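Local coordinates for protein Phosphoglucosamine/phosphogalactosamine mutase (Sulfolobus tokodaii, PDB 2F7L) that interconverts the 6- and 1-phosphates of glucosamine and galactosamine, with magnesium as cofactor, for the synthesis of UDP-N-acetylglucosamine and UDP-N-acetylgalactosamine, at residues 279-289 and 299-307; 309-317 and 332-340. All coordinates share one frame; numbering follows the deposited sequence.

Interaction 1: residues 279-289 and 299-307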
loop_
_atom_site.group_PDB
_atom_site.type_symbol
_atom_site.label_atom_id
_atom_site.label_comp_id
_atom_site.label_asym_id
_atom_site.label_seq_id
_atom_site.Cartn_x
_atom_site.Cartn_y
_atom_site.Cartn_z
ATOM N N LYS A 279 -20.387 4.043 9.410
ATOM C CA LYS A 279 -19.247 4.717 10.033
ATOM C C LYS A 279 -18.445 3.564 10.637
ATOM O O LYS A 279 -18.870 2.916 11.605
ATOM C CB LYS A 279 -19.692 5.681 11.144
ATOM C CG LYS A 279 -20.893 6.584 10.822
ATOM C CD LYS A 279 -20.605 7.578 9.711
ATOM C CE LYS A 279 -21.812 8.469 9.447
ATOM N NZ LYS A 279 -21.611 9.248 8.197
ATOM N N LYS A 280 -17.292 3.303 10.035
ATOM C CA LYS A 280 -16.450 2.212 10.460
ATOM C C LYS A 280 -15.349 2.029 9.428
ATOM O O LYS A 280 -15.622 1.970 8.226
ATOM C CB LYS A 280 -17.279 0.949 10.525
ATOM C CG LYS A 280 -16.493 -0.292 10.851
ATOM C CD LYS A 280 -17.240 -1.530 10.389
ATOM C CE LYS A 280 -18.736 -1.263 10.281
ATOM N NZ LYS A 280 -19.260 -0.562 11.501
ATOM N N ILE A 281 -14.114 1.922 9.910
ATOM C CA ILE A 281 -12.966 1.746 9.049
ATOM C C ILE A 281 -12.100 0.603 9.565
ATOM O O ILE A 281 -12.235 0.194 10.714
ATOM C CB ILE A 281 -12.157 3.062 8.970
ATOM C CG1 ILE A 281 -11.549 3.408 10.335
ATOM C CG2 ILE A 281 -13.079 4.203 8.504
ATOM C CD1 ILE A 281 -10.292 2.664 10.668
ATOM N N VAL A 282 -11.228 0.080 8.702
ATOM C CA VAL A 282 -10.324 -1.022 9.038
ATOM C C VAL A 282 -8.901 -0.487 9.031
ATOM O O VAL A 282 -8.576 0.403 8.258
ATOM C CB VAL A 282 -10.403 -2.143 7.974
ATOM C CG1 VAL A 282 -9.443 -3.276 8.304
ATOM C CG2 VAL A 282 -11.815 -2.662 7.878
ATOM N N THR A 283 -8.053 -1.001 9.908
ATOM C CA THR A 283 -6.645 -0.593 9.910
ATOM C C THR A 283 -5.800 -1.629 10.643
ATOM O O THR A 283 -6.310 -2.405 11.456
ATOM C CB THR A 283 -6.421 0.801 10.533
ATOM O OG1 THR A 283 -5.223 1.359 9.979
ATOM C CG2 THR A 283 -6.262 0.710 12.041
ATOM N N ALA A 284 -4.513 -1.661 10.340
ATOM C CA ALA A 284 -3.639 -2.630 10.976
ATOM C C ALA A 284 -3.117 -2.155 12.332
ATOM O O ALA A 284 -2.937 -0.954 12.595
ATOM C CB ALA A 284 -2.484 -2.980 10.054
ATOM N N VAL A 285 -2.878 -3.138 13.188
ATOM C CA VAL A 285 -2.375 -2.912 14.533
ATOM C C VAL A 285 -1.079 -2.110 14.557
ATOM O O VAL A 285 -0.598 -1.750 15.620
ATOM C CB VAL A 285 -2.173 -4.262 15.252
ATOM C CG1 VAL A 285 -3.534 -4.849 15.645
ATOM C CG2 VAL A 285 -1.427 -5.230 14.332
ATOM N N SER A 286 -0.528 -1.831 13.382
ATOM C CA SER A 286 0.700 -1.050 13.246
ATOM C C SER A 286 0.342 0.444 13.290
ATOM O O SER A 286 1.210 1.314 13.421
ATOM C CB SER A 286 1.396 -1.402 11.923
ATOM O OG SER A 286 0.492 -1.352 10.820
ATOM N N SER A 287 -0.955 0.726 13.188
ATOM C CA SER A 287 -1.481 2.094 13.226
ATOM C C SER A 287 -1.580 2.654 14.652
ATOM O O SER A 287 -1.876 1.922 15.612
ATOM C CB SER A 287 -2.870 2.132 12.575
ATOM O OG SER A 287 -2.789 2.271 11.176
ATOM N N SER A 288 -1.341 3.959 14.774
ATOM C CA SER A 288 -1.408 4.645 16.060
ATOM C C SER A 288 -2.818 4.615 16.596
ATOM O O SER A 288 -3.754 4.698 15.821
ATOM C CB SER A 288 -0.989 6.099 15.902
ATOM O OG SER A 288 -1.425 6.877 17.006
ATOM N N SER A 289 -2.973 4.509 17.916
ATOM C CA SER A 289 -4.308 4.474 18.536
ATOM C C SER A 289 -4.988 5.834 18.382
ATOM O O SER A 289 -6.199 5.979 18.573
ATOM C CB SER A 289 -4.214 4.077 20.017
ATOM O OG SER A 289 -3.403 4.979 20.739
ATOM N N ASN A 299 -18.243 8.851 15.770
ATOM C CA ASN A 299 -18.943 7.566 15.810
ATOM C C ASN A 299 -18.422 6.516 14.850
ATOM O O ASN A 299 -19.065 5.483 14.616
ATOM C CB ASN A 299 -20.430 7.792 15.571
ATOM C CG ASN A 299 -21.040 8.698 16.611
ATOM O OD1 ASN A 299 -22.186 9.116 16.489
ATOM N ND2 ASN A 299 -20.267 9.008 17.651
ATOM N N ILE A 300 -17.240 6.786 14.310
ATOM C CA ILE A 300 -16.599 5.879 13.378
ATOM C C ILE A 300 -15.777 4.880 14.182
ATOM O O ILE A 300 -14.808 5.261 14.834
ATOM C CB ILE A 300 -15.660 6.656 12.435
ATOM C CG1 ILE A 300 -16.398 7.865 11.849
ATOM C CG2 ILE A 300 -15.176 5.743 11.329
ATOM C CD1 ILE A 300 -15.516 8.845 11.099
ATOM N N GLN A 301 -16.172 3.613 14.165
ATOM C CA GLN A 301 -15.410 2.599 14.889
ATOM C C GLN A 301 -14.202 2.261 14.041
ATOM O O GLN A 301 -14.250 2.377 12.817
ATOM C CB GLN A 301 -16.192 1.311 15.045
ATOM C CG GLN A 301 -17.583 1.478 15.515
ATOM C CD GLN A 301 -18.365 0.189 15.384
ATOM O OE1 GLN A 301 -19.556 0.139 15.717
ATOM N NE2 GLN A 301 -17.702 -0.866 14.894
ATOM N N VAL A 302 -13.113 1.852 14.675
ATOM C CA VAL A 302 -11.957 1.453 13.904
ATOM C C VAL A 302 -11.839 -0.046 14.158
ATOM O O VAL A 302 -11.795 -0.486 15.302
ATOM C CB VAL A 302 -10.659 2.228 14.322
ATOM C CG1 VAL A 302 -11.025 3.583 14.897
ATOM C CG2 VAL A 302 -9.828 1.427 15.278
ATOM N N ASP A 303 -11.867 -0.831 13.087
ATOM C CA ASP A 303 -11.733 -2.270 13.216
ATOM C C ASP A 303 -10.276 -2.646 13.044
ATOM O O ASP A 303 -9.749 -2.594 11.943
ATOM C CB ASP A 303 -12.575 -2.974 12.159
ATOM C CG ASP A 303 -14.034 -3.050 12.541
ATOM O OD1 ASP A 303 -14.336 -3.613 13.622
ATOM O OD2 ASP A 303 -14.878 -2.552 11.762
ATOM N N TRP A 304 -9.616 -3.016 14.127
ATOM C CA TRP A 304 -8.205 -3.373 14.051
ATOM C C TRP A 304 -8.017 -4.703 13.350
ATOM O O TRP A 304 -8.882 -5.558 13.426
ATOM C CB TRP A 304 -7.597 -3.426 15.452
ATOM C CG TRP A 304 -7.587 -2.091 16.113
ATOM C CD1 TRP A 304 -8.474 -1.627 17.043
ATOM C CD2 TRP A 304 -6.665 -1.020 15.867
ATOM N NE1 TRP A 304 -8.162 -0.333 17.392
ATOM C CE2 TRP A 304 -7.057 0.064 16.686
ATOM C CE3 TRP A 304 -5.546 -0.872 15.038
ATOM C CZ2 TRP A 304 -6.365 1.287 16.699
ATOM C CZ3 TRP A 304 -4.855 0.344 15.050
ATOM C CH2 TRP A 304 -5.267 1.406 15.878
ATOM N N THR A 305 -6.885 -4.880 12.673
ATOM C CA THR A 305 -6.641 -6.126 11.961
ATOM C C THR A 305 -5.154 -6.440 11.776
ATOM O O THR A 305 -4.301 -5.677 12.205
ATOM C CB THR A 305 -7.374 -6.101 10.579
ATOM O OG1 THR A 305 -7.248 -7.371 9.940
ATOM C CG2 THR A 305 -6.815 -5.019 9.678
ATOM N N LYS A 306 -4.855 -7.575 11.157
ATOM C CA LYS A 306 -3.480 -7.989 10.905
ATOM C C LYS A 306 -2.794 -6.969 10.015
ATOM O O LYS A 306 -3.439 -6.109 9.405
ATOM C CB LYS A 306 -3.438 -9.354 10.193
ATOM C CG LYS A 306 -4.134 -10.463 10.939
ATOM C CD LYS A 306 -4.276 -11.781 10.139
ATOM C CE LYS A 306 -5.262 -12.821 10.846
ATOM N NZ LYS A 306 -6.766 -12.540 10.709
ATOM N N VAL A 307 -1.474 -7.077 9.959
ATOM C CA VAL A 307 -0.655 -6.228 9.113
ATOM C C VAL A 307 -0.735 -6.831 7.711
ATOM O O VAL A 307 -0.577 -8.049 7.545
ATOM C CB VAL A 307 0.821 -6.249 9.577
ATOM C CG1 VAL A 307 1.722 -5.628 8.518
ATOM C CG2 VAL A 307 0.951 -5.523 10.912
HETATM O O HOH W 1 -20.794 1.178 13.878
#
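Ile281 bonds to the two residues that flank Val302: its N donates to Gln301 O at 2.9 Å, and its O receives Asp303 N in an almost straight bond (N-H...O 177°). Thr283 repeats the pattern, its N giving to Asp303 O at 3.1 Å and its O taking a weak, bent bond from Thr305 N. Val285 N to Thr305 O, 3.1 Å, ends the series. This alternation, with the strand directions 29° apart, marks parallel pairing: 280-284 and 301-305 are the two strands of a beta-alpha-beta crossover through helix 290-296. Side chains meet in pairs on the sheet faces. The Ile281 and Val302 side chains lie side by side and point the same way, CD1 of Ile281 3.7 Å from CB of Val302. On that face Thr283 CG2 comes obliquely to Trp304, 3.3 Å from CZ3, while Ser288 O sits at the edge of the indole. With CG anti to its carbonyl carbon (chi1 -65°), Trp304 places the CZ3-CH2 side of its benzo ring beside the carbonyls of Ala284 and Ser287. Farther out, Ser287 OG donates to Thr283 OG1 (2.9 Å), which is also bonded to Phe325 O of the adjoining strand. Lys410 places a cation-pi contact on the indole and donates to Val285 O and Ser287 O.

Interaction 2: residues 309-317 and 332-340; sequences SVDIAHKVA and MYPPHQYVR
Arg340 NH2 is gripped by two carboxylates, in salt bridges to Asp245 and Asp8, while one face of its guanidinium lies against Ser309, whose CB stands 3.3 Å above the plane. Asp245 is probably a magnesium ligand, which would put the arginine at the border of the metal site. Here, in the third alpha/beta/alpha domain, one side of helix 309-318, from Ser309 to Ala317, packs on the loop between strand 329-332 and helix 342-356. Ser309 OG turns to Glu326 for its hydrogen bond; its angle to Arg340 NH1 is too poor for one. No hydrogen bond joins the two segments, and the rest is mostly apolar, apart from a CA-H...O contact from Ala313 CA to Tyr338 O. Met332, bent at chi2 and chi3, crosses Ile312 at about a right angle, bringing CE close to Ile312 CG2 and Ala313 CB. Val316 CG1 touches Pro334 CG at 3.7 Å and meets the Tyr338 ring at its edge. That ring, with CG anti to the carbonyl carbon (chi1 -67°), turns one face to Ala317. A serine in place of Tyr338 would probably open a gap beside Ala317 and take from Val316 its ring-edge neighbour. The CH-pi contact is centred: Ala317 CB stands 3.5 Å from the ring centroid, only 2° off the normal.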
loop_
_atom_site.group_PDB
_atom_site.type_symbol
_atom_site.label_atom_id
_atom_site.label_comp_id
_atom_site.label_asym_id
_atom_site.label_seq_id
_atom_site.Cartn_x
_atom_site.Cartn_y
_atom_site.Cartn_z
ATOM N N SER A 309 -1.774 -5.132 3.421
ATOM C CA SER A 309 -2.694 -4.395 2.551
ATOM C C SER A 309 -3.714 -5.226 1.776
ATOM O O SER A 309 -4.886 -4.850 1.692
ATOM C CB SER A 309 -1.896 -3.541 1.565
ATOM O OG SER A 309 -1.226 -2.502 2.250
ATOM N N VAL A 310 -3.268 -6.331 1.185
ATOM C CA VAL A 310 -4.170 -7.191 0.432
ATOM C C VAL A 310 -5.312 -7.615 1.365
ATOM O O VAL A 310 -6.493 -7.450 1.042
ATOM C CB VAL A 310 -3.449 -8.470 -0.089
ATOM C CG1 VAL A 310 -4.391 -9.275 -0.966
ATOM C CG2 VAL A 310 -2.175 -8.099 -0.844
ATOM N N ASP A 311 -4.946 -8.156 2.528
ATOM C CA ASP A 311 -5.917 -8.603 3.515
ATOM C C ASP A 311 -6.898 -7.490 3.848
ATOM O O ASP A 311 -8.107 -7.702 3.872
ATOM C CB ASP A 311 -5.193 -9.049 4.781
ATOM C CG ASP A 311 -4.646 -10.470 4.681
ATOM O OD1 ASP A 311 -3.563 -10.730 5.280
ATOM O OD2 ASP A 311 -5.308 -11.317 4.024
ATOM N N ILE A 312 -6.376 -6.304 4.119
ATOM C CA ILE A 312 -7.211 -5.163 4.444
ATOM C C ILE A 312 -8.209 -4.913 3.320
ATOM O O ILE A 312 -9.408 -4.781 3.561
ATOM C CB ILE A 312 -6.349 -3.888 4.650
ATOM C CG1 ILE A 312 -5.534 -4.027 5.935
ATOM C CG2 ILE A 312 -7.225 -2.623 4.638
ATOM C CD1 ILE A 312 -4.597 -2.861 6.184
ATOM N N ALA A 313 -7.712 -4.843 2.088
ATOM C CA ALA A 313 -8.581 -4.591 0.946
ATOM C C ALA A 313 -9.765 -5.536 1.029
ATOM O O ALA A 313 -10.905 -5.113 0.888
ATOM C CB ALA A 313 -7.815 -4.778 -0.368
ATOM N N HIS A 314 -9.498 -6.810 1.285
ATOM C CA HIS A 314 -10.577 -7.789 1.409
ATOM C C HIS A 314 -11.481 -7.530 2.637
ATOM O O HIS A 314 -12.699 -7.533 2.522
ATOM C CB HIS A 314 -9.994 -9.205 1.448
ATOM C CG HIS A 314 -9.556 -9.714 0.106
ATOM N ND1 HIS A 314 -10.423 -9.854 -0.958
ATOM C CD2 HIS A 314 -8.348 -10.141 -0.336
ATOM C CE1 HIS A 314 -9.769 -10.346 -1.996
ATOM N NE2 HIS A 314 -8.509 -10.531 -1.645
ATOM N N LYS A 315 -10.892 -7.290 3.804
ATOM C CA LYS A 315 -11.691 -7.014 4.988
ATOM C C LYS A 315 -12.572 -5.785 4.767
ATOM O O LYS A 315 -13.732 -5.775 5.144
ATOM C CB LYS A 315 -10.793 -6.800 6.213
ATOM C CG LYS A 315 -11.547 -6.753 7.538
ATOM C CD LYS A 315 -10.620 -6.611 8.726
ATOM C CE LYS A 315 -11.381 -6.256 9.999
ATOM N NZ LYS A 315 -12.385 -7.289 10.379
ATOM N N VAL A 316 -12.037 -4.734 4.166
ATOM C CA VAL A 316 -12.881 -3.573 3.929
ATOM C C VAL A 316 -14.071 -4.027 3.075
ATOM O O VAL A 316 -15.230 -3.789 3.441
ATOM C CB VAL A 316 -12.135 -2.428 3.212
ATOM C CG1 VAL A 316 -13.080 -1.253 2.999
ATOM C CG2 VAL A 316 -10.969 -1.982 4.041
ATOM N N ALA A 317 -13.795 -4.684 1.950
ATOM C CA ALA A 317 -14.882 -5.173 1.102
ATOM C C ALA A 317 -15.807 -6.085 1.935
ATOM O O ALA A 317 -16.972 -5.755 2.151
ATOM C CB ALA A 317 -14.323 -5.935 -0.110
ATOM N N MET A 332 -7.630 2.912 1.395
ATOM C CA MET A 332 -8.634 2.340 0.488
ATOM C C MET A 332 -9.962 3.083 0.560
ATOM O O MET A 332 -10.555 3.190 1.622
ATOM C CB MET A 332 -8.850 0.848 0.772
ATOM C CG MET A 332 -8.295 0.357 2.109
ATOM S SD MET A 332 -6.471 0.127 2.221
ATOM C CE MET A 332 -6.401 -1.620 1.584
ATOM N N TYR A 333 -10.409 3.598 -0.583
ATOM C CA TYR A 333 -11.656 4.359 -0.694
ATOM C C TYR A 333 -12.645 3.530 -1.513
ATOM O O TYR A 333 -12.664 3.609 -2.732
ATOM C CB TYR A 333 -11.367 5.701 -1.379
ATOM C CG TYR A 333 -12.518 6.671 -1.357
ATOM C CD1 TYR A 333 -13.142 7.005 -0.162
ATOM C CD2 TYR A 333 -13.024 7.203 -2.533
ATOM C CE1 TYR A 333 -14.265 7.841 -0.145
ATOM C CE2 TYR A 333 -14.135 8.037 -2.537
ATOM C CZ TYR A 333 -14.762 8.349 -1.342
ATOM O OH TYR A 333 -15.925 9.098 -1.351
ATOM N N PRO A 334 -13.481 2.722 -0.840
ATOM C CA PRO A 334 -14.486 1.839 -1.450
ATOM C C PRO A 334 -15.226 2.357 -2.663
ATOM O O PRO A 334 -15.248 1.703 -3.694
ATOM C CB PRO A 334 -15.406 1.507 -0.284
ATOM C CG PRO A 334 -14.431 1.406 0.829
ATOM C CD PRO A 334 -13.562 2.637 0.627
ATOM N N PRO A 335 -15.861 3.532 -2.559
ATOM C CA PRO A 335 -16.570 4.029 -3.740
ATOM C C PRO A 335 -15.727 3.956 -5.013
ATOM O O PRO A 335 -16.260 3.718 -6.090
ATOM C CB PRO A 335 -16.964 5.458 -3.341
ATOM C CG PRO A 335 -16.101 5.756 -2.148
ATOM C CD PRO A 335 -16.006 4.468 -1.433
ATOM N N HIS A 336 -14.422 4.159 -4.890
ATOM C CA HIS A 336 -13.518 4.058 -6.034
ATOM C C HIS A 336 -13.149 2.578 -6.157
ATOM O O HIS A 336 -13.643 1.870 -7.022
ATOM C CB HIS A 336 -12.257 4.866 -5.777
ATOM C CG HIS A 336 -11.317 4.897 -6.936
ATOM N ND1 HIS A 336 -9.946 4.832 -6.782
ATOM C CD2 HIS A 336 -11.541 5.073 -8.257
ATOM C CE1 HIS A 336 -9.366 4.976 -7.957
ATOM N NE2 HIS A 336 -10.310 5.125 -8.869
ATOM N N GLN A 337 -12.258 2.131 -5.280
ATOM C CA GLN A 337 -11.853 0.734 -5.226
ATOM C C GLN A 337 -11.368 0.347 -3.833
ATOM O O GLN A 337 -11.058 1.216 -3.009
ATOM C CB GLN A 337 -10.801 0.400 -6.295
ATOM C CG GLN A 337 -9.556 1.228 -6.360
ATOM C CD GLN A 337 -8.702 0.801 -7.538
ATOM O OE1 GLN A 337 -8.961 -0.235 -8.148
ATOM N NE2 GLN A 337 -7.678 1.583 -7.859
ATOM N N TYR A 338 -11.326 -0.959 -3.572
ATOM C CA TYR A 338 -10.914 -1.472 -2.274
ATOM C C TYR A 338 -9.421 -1.468 -2.000
ATOM O O TYR A 338 -9.012 -1.613 -0.847
ATOM C CB TYR A 338 -11.450 -2.891 -2.078
ATOM C CG TYR A 338 -12.952 -2.934 -1.957
ATOM C CD1 TYR A 338 -13.610 -2.350 -0.855
ATOM C CD2 TYR A 338 -13.728 -3.493 -2.971
ATOM C CE1 TYR A 338 -14.980 -2.319 -0.792
ATOM C CE2 TYR A 338 -15.094 -3.468 -2.910
ATOM C CZ TYR A 338 -15.705 -2.883 -1.833
ATOM O OH TYR A 338 -17.065 -2.854 -1.832
ATOM N N VAL A 339 -8.610 -1.295 -3.039
ATOM C CA VAL A 339 -7.162 -1.296 -2.870
ATOM C C VAL A 339 -6.576 0.064 -2.511
ATOM O O VAL A 339 -7.246 1.082 -2.632
ATOM C CB VAL A 339 -6.435 -1.831 -4.159
ATOM C CG1 VAL A 339 -6.778 -3.315 -4.381
ATOM C CG2 VAL A 339 -6.806 -0.983 -5.375
ATOM N N ARG A 340 -5.330 0.065 -2.050
ATOM C CA ARG A 340 -4.630 1.293 -1.703
ATOM C C ARG A 340 -4.427 2.047 -3.001
ATOM O O ARG A 340 -3.922 1.477 -3.962
ATOM C CB ARG A 340 -3.260 0.977 -1.136
ATOM C CG ARG A 340 -3.183 -0.336 -0.454
ATOM C CD ARG A 340 -1.793 -0.552 -0.019
ATOM N NE ARG A 340 -1.084 -1.451 -0.918
ATOM C CZ ARG A 340 0.189 -1.793 -0.752
ATOM N NH1 ARG A 340 0.880 -1.296 0.277
ATOM N NH2 ARG A 340 0.760 -2.638 -1.598
#

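Overall arrangement
Interactions 1 and 2 follow one another along the chain within the same alpha/beta/alpha domain, strand 301-305 leading into helix 309-318. Their centres are about 13 Å apart, and they touch directly: Val282 CG1 packs on Lys315 CD at 3.6 Å, and Thr305 CG2 meets Ile312 CG1 at 4.1 Å, so the helix lies against the sheet face bearing Val282. The chemistry differs. Interaction 1 buries 886 Å² and includes five backbone hydrogen bonds; its strand 301-305 is an edge strand of the sheet within this chain, and Asn299, Gln301 and Lys306 are exposed. Interaction 2 buries 433 Å² with no hydrogen bond between its segments, yet none of its touching residues is exposed, and Arg340 probably brings it to the metal site.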